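Local coordinates for 1-carboxybiuret hydrolase subunit AtzE (Pseudomonas sp., PDB 6C62), which hydrolyses 1-carboxybiuret to urea-1,3-dicarboxylate and ammonia, a step in the bacterial degradation of the herbicide atrazine, at residues Asp19-Ala24 and Arg45-Ala50; Glu122-Phe127 and Tyr200-Ser205. One frame throughout, in Å; residues are numbered along the deposited sequence.

Contact 1 (Asp19-Ala24 and Arg45-Ala50)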
# COMPACT_ATOMS: atom_id res chain seq x y z
N ASP A 19 -5.69 -32.47 35.34
CA ASP A 19 -4.41 -33.23 35.48
C ASP A 19 -3.41 -32.97 34.35
O ASP A 19 -2.19 -32.91 34.58
CB ASP A 19 -4.65 -34.76 35.54
CG ASP A 19 -5.23 -35.23 36.90
OD1 ASP A 19 -5.24 -34.45 37.87
OD2 ASP A 19 -5.64 -36.41 36.98
N VAL A 20 -3.92 -32.85 33.14
CA VAL A 20 -3.09 -32.51 31.98
C VAL A 20 -2.46 -31.13 32.14
O VAL A 20 -1.27 -30.96 31.89
CB VAL A 20 -3.89 -32.60 30.66
CG1 VAL A 20 -3.09 -32.01 29.50
CG2 VAL A 20 -4.19 -34.06 30.36
N CYS A 21 -3.26 -30.16 32.59
CA CYS A 21 -2.76 -28.83 32.91
C CYS A 21 -1.65 -28.82 34.01
O CYS A 21 -0.56 -28.19 33.86
CB CYS A 21 -3.97 -27.97 33.36
SG CYS A 21 -3.50 -26.35 33.92
N GLU A 22 -1.91 -29.53 35.12
CA GLU A 22 -0.93 -29.63 36.20
C GLU A 22 0.39 -30.32 35.76
O GLU A 22 1.46 -29.87 36.15
CB GLU A 22 -1.51 -30.38 37.40
CG GLU A 22 -2.68 -29.72 38.12
CD GLU A 22 -2.37 -28.33 38.66
OE1 GLU A 22 -1.19 -28.04 38.97
OE2 GLU A 22 -3.30 -27.52 38.79
N GLU A 23 0.32 -31.33 34.90
CA GLU A 23 1.53 -31.92 34.34
C GLU A 23 2.37 -30.91 33.53
O GLU A 23 3.60 -30.86 33.67
CB GLU A 23 1.24 -33.13 33.44
CG GLU A 23 0.71 -34.39 34.15
CD GLU A 23 0.30 -35.50 33.15
OE1 GLU A 23 1.22 -35.92 32.40
OE2 GLU A 23 -0.90 -35.94 33.11
N ALA A 24 1.70 -30.13 32.68
CA ALA A 24 2.41 -29.12 31.93
C ALA A 24 3.03 -28.07 32.87
O ALA A 24 4.20 -27.71 32.71
CB ALA A 24 1.52 -28.46 30.92
N ARG A 45 -5.51 -18.68 35.28
CA ARG A 45 -6.29 -18.85 34.07
C ARG A 45 -6.26 -20.28 33.53
O ARG A 45 -7.28 -20.81 33.14
CB ARG A 45 -5.82 -17.89 32.99
CG ARG A 45 -6.63 -17.99 31.73
CD ARG A 45 -6.01 -17.13 30.67
NE ARG A 45 -6.61 -17.41 29.37
CZ ARG A 45 -6.85 -16.52 28.44
NH1 ARG A 45 -6.53 -15.24 28.60
NH2 ARG A 45 -7.42 -16.95 27.33
N ALA A 46 -5.09 -20.89 33.46
CA ALA A 46 -4.98 -22.23 32.98
C ALA A 46 -5.83 -23.19 33.79
O ALA A 46 -6.49 -24.06 33.24
CB ALA A 46 -3.55 -22.68 33.05
N ARG A 47 -5.75 -23.07 35.11
CA ARG A 47 -6.47 -23.98 35.97
C ARG A 47 -7.99 -23.80 35.81
O ARG A 47 -8.70 -24.80 35.81
CB ARG A 47 -6.07 -23.84 37.44
CG ARG A 47 -4.69 -24.38 37.67
CD ARG A 47 -4.08 -23.98 39.02
NE ARG A 47 -2.91 -24.80 39.32
CZ ARG A 47 -1.95 -24.46 40.17
NH1 ARG A 47 -2.00 -23.30 40.83
NH2 ARG A 47 -0.94 -25.27 40.36
N ALA A 48 -8.45 -22.55 35.68
CA ALA A 48 -9.90 -22.30 35.51
C ALA A 48 -10.37 -22.80 34.15
O ALA A 48 -11.48 -23.34 34.06
CB ALA A 48 -10.24 -20.84 35.65
N GLU A 49 -9.55 -22.66 33.09
CA GLU A 49 -9.92 -23.19 31.78
C GLU A 49 -10.03 -24.71 31.75
O GLU A 49 -11.00 -25.27 31.17
CB GLU A 49 -8.99 -22.68 30.65
CG GLU A 49 -9.25 -21.21 30.27
CD GLU A 49 -8.20 -20.61 29.28
OE1 GLU A 49 -7.09 -21.18 29.08
OE2 GLU A 49 -8.43 -19.50 28.73
N ALA A 50 -9.06 -25.36 32.38
CA ALA A 50 -9.03 -26.82 32.47
C ALA A 50 -10.25 -27.31 33.30
O ALA A 50 -10.99 -28.26 32.87
CB ALA A 50 -7.71 -27.29 33.07

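Contact 2 (Glu122-Phe127 and Tyr200-Ser205)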
# COMPACT_ATOMS: atom_id res chain seq x y z
N GLU A 122 13.46 -9.00 20.77
CA GLU A 122 12.73 -7.73 21.01
C GLU A 122 12.11 -7.18 19.75
O GLU A 122 12.77 -7.00 18.77
CB GLU A 122 13.64 -6.67 21.62
CG GLU A 122 12.92 -5.34 21.71
CD GLU A 122 13.76 -4.21 22.26
OE1 GLU A 122 14.41 -3.52 21.40
OE2 GLU A 122 13.70 -3.97 23.51
N PHE A 123 10.81 -6.92 19.81
CA PHE A 123 10.05 -6.34 18.73
C PHE A 123 10.09 -7.14 17.46
O PHE A 123 9.81 -6.63 16.39
CB PHE A 123 10.44 -4.83 18.51
CG PHE A 123 10.01 -3.91 19.62
CD1 PHE A 123 8.78 -4.01 20.21
CD2 PHE A 123 10.86 -2.91 20.08
CE1 PHE A 123 8.40 -3.11 21.22
CE2 PHE A 123 10.49 -2.03 21.05
CZ PHE A 123 9.25 -2.13 21.63
N ALA A 124 10.42 -8.43 17.61
CA ALA A 124 10.41 -9.42 16.54
C ALA A 124 11.55 -9.25 15.53
O ALA A 124 11.53 -9.96 14.56
CB ALA A 124 9.07 -9.44 15.81
N TYR A 125 12.55 -8.40 15.75
CA TYR A 125 13.63 -8.21 14.76
C TYR A 125 14.85 -9.05 15.12
O TYR A 125 15.71 -8.62 15.90
CB TYR A 125 14.04 -6.73 14.68
CG TYR A 125 14.72 -6.25 13.37
CD1 TYR A 125 14.88 -7.07 12.25
CD2 TYR A 125 15.13 -4.93 13.25
CE1 TYR A 125 15.46 -6.61 11.09
CE2 TYR A 125 15.68 -4.43 12.03
CZ TYR A 125 15.84 -5.28 10.96
OH TYR A 125 16.43 -4.84 9.78
N GLY A 126 14.91 -10.25 14.61
CA GLY A 126 16.04 -11.19 14.92
C GLY A 126 15.67 -12.62 14.66
O GLY A 126 14.47 -12.94 14.64
N PHE A 127 16.65 -13.47 14.39
CA PHE A 127 16.40 -14.89 14.16
C PHE A 127 17.01 -15.82 15.18
O PHE A 127 17.13 -17.01 14.90
CB PHE A 127 16.96 -15.26 12.81
CG PHE A 127 16.19 -14.69 11.67
CD1 PHE A 127 14.84 -15.00 11.52
CD2 PHE A 127 16.80 -13.91 10.73
CE1 PHE A 127 14.11 -14.45 10.47
CE2 PHE A 127 16.09 -13.40 9.63
CZ PHE A 127 14.74 -13.67 9.52
N TYR A 200 1.04 -7.37 18.74
CA TYR A 200 1.98 -6.25 18.57
C TYR A 200 2.71 -6.42 17.22
O TYR A 200 3.38 -7.45 16.98
CB TYR A 200 2.95 -6.19 19.78
CG TYR A 200 3.67 -4.86 19.83
CD1 TYR A 200 4.74 -4.62 19.00
CD2 TYR A 200 3.21 -3.84 20.63
CE1 TYR A 200 5.35 -3.37 19.01
CE2 TYR A 200 3.80 -2.58 20.64
CZ TYR A 200 4.89 -2.35 19.85
OH TYR A 200 5.53 -1.09 19.88
N PRO A 201 2.59 -5.46 16.32
CA PRO A 201 3.13 -5.63 14.98
C PRO A 201 4.62 -5.32 14.81
O PRO A 201 5.31 -4.80 15.73
CB PRO A 201 2.31 -4.65 14.16
CG PRO A 201 2.06 -3.55 15.09
CD PRO A 201 1.94 -4.16 16.47
N PHE A 202 5.13 -5.74 13.67
CA PHE A 202 6.54 -5.51 13.31
C PHE A 202 6.52 -4.85 11.94
O PHE A 202 6.87 -3.66 11.83
CB PHE A 202 7.30 -6.85 13.39
CG PHE A 202 8.72 -6.83 12.87
CD1 PHE A 202 9.56 -5.69 13.06
CD2 PHE A 202 9.23 -7.95 12.23
CE1 PHE A 202 10.86 -5.68 12.59
CE2 PHE A 202 10.57 -7.96 11.74
CZ PHE A 202 11.37 -6.82 11.93
N VAL A 203 6.11 -5.57 10.93
CA VAL A 203 6.03 -5.06 9.52
C VAL A 203 4.60 -5.29 9.06
O VAL A 203 4.20 -6.41 8.75
CB VAL A 203 7.03 -5.80 8.62
CG1 VAL A 203 7.02 -5.27 7.18
CG2 VAL A 203 8.42 -5.79 9.22
N HIS A 204 3.82 -4.24 9.00
CA HIS A 204 2.42 -4.36 8.58
C HIS A 204 2.29 -5.06 7.20
O HIS A 204 1.37 -5.86 6.97
CB HIS A 204 1.79 -2.95 8.50
CG HIS A 204 1.69 -2.24 9.80
ND1 HIS A 204 1.93 -0.88 9.93
CD2 HIS A 204 1.29 -2.68 11.02
CE1 HIS A 204 1.69 -0.54 11.20
NE2 HIS A 204 1.32 -1.62 11.88
N SER A 205 3.21 -4.76 6.30
CA SER A 205 3.16 -5.32 4.94
C SER A 205 3.56 -6.82 4.85
O SER A 205 3.40 -7.44 3.77
CB SER A 205 4.12 -4.53 4.01
OG SER A 205 3.67 -3.21 3.68
O HOH W 1 7.87 -4.37 16.36

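Contact 1 (Asp19-Ala24 and Arg45-Ala50)
R47 on one helix and E22 on the other join the helix pair with a two-pronged salt bridge. From CB the arginine chain leaves with CG anti to its own carbonyl carbon (chi1 -71°) and then runs extended as far as NE. CG passes the sulphur of C21 on one flank and lies 3.6 Å from E22 OE2, and CD keeps the same distance from that oxygen. NE then donates to E22 OE2 at 2.8 Å, with the oxygen tilted somewhat from the guanidinium plane. At the tip, NH2 reaches E22 OE1 over 3.1 Å; this bond is nearly straight, at 169°, and lies in the plane of the guanidinium. Each carboxylate oxygen offers its syn lone pair, the two flat groups are almost coplanar, and paired bonds of this kind restrain both from turning. The glutamate meets the arginine chain at about a right angle, its own chain bent at chi2. E22 OE2 also carries a salt bridge to R18, so two arginines share one carboxylate, which would probably favour its ionised form.

The frame is an antiparallel pair of helices, 17-35 and 43-58, joined through the short strand 38-41. Their local axes run at 157° and come within 9.4 Å, with C21, A46 and A50 at the interface. C21 points toward helix 43-58: its CB rests 3.8 Å from A50 CB, while SG, anti to the backbone N, swings over to A46 CB. Beyond this apolar seam, A46 and A24 press on strand 113-118 of the central sheet. On the far flank of helix 43-58, R45 pairs with E49 one turn on and with D100, while E49 OE1 accepts from the backbone N of L114.

Contact 2 (Glu122-Phe127 and Tyr200-Ser205)
F202 lays one face of its ring against the backbone of the loop 122-127, with A124 C and Y125 N above it, both offset toward the rim. Its CG stands anti to the backbone N (chi1 172°), on the side of the other loop, and the ring continues from there. F202 CD1 lies 3.5 Å from F123 O. On the other flank of the ring F202 CE2 is 3.6 Å from A124 O, and A124 CB sits beside CG and CD2. At the tip, F202 CZ comes 3.5 Å from Y125 CD1; the two side chains cross at about a right angle, and their planes are 48° apart. The opposite face is covered by V203 CG2, over the ring centre, so the phenyl is held between its own neighbour and the partner loop. An alanine here would probably leave a gap between the loops, with Y125 CD1 and the A124 peptide losing their neighbour and V203 CG2 left without the ring it covers.

A second aromatic pair lies on the other side of the F123 carbonyl. The F123 and Y200 planes differ by only 23°, yet the rings are displaced, with little of one over the other, and F123 CD1 comes 3.7 Å from Y200 CE1. Between the pairs a water donates to F123 O, at 3.0 Å, and to P201 O, tying together two backbone carbonyls that could not bond to each other. A124, in the middle, has its side chain about 4 Å from that of S150 and about 5 Å from that of K74, assigned by similarity to the charge relay of this amidase. Helix 294-312 packs on Y125 and F202, helix 329-336 sends F332 against F123, Y125 and F202, and the loops themselves follow strands 113-118 and 185-188.

Overall arrangement
The two contacts show two ways of joining distant segments in one amidase chain, at its periphery and nearer its centre. Contact 1 is a salt-bridged helix pair toward the N-terminus, its centre about 24 Å from the centre of the chain; contact 2 joins two loops through aromatic rings and a water, its centre about 13 Å from the same point. The centres of the two contacts lie about 31 Å apart and their nearest atoms about 15 Å, so they do not touch. Strand 113-118 connects them: helices 17-35 and 43-58 pack on it, and the loop bearing 122-127 follows it. Contact 2 alone adjoins the charge-relay residues inferred by similarity, whereas contact 1 lies away from them.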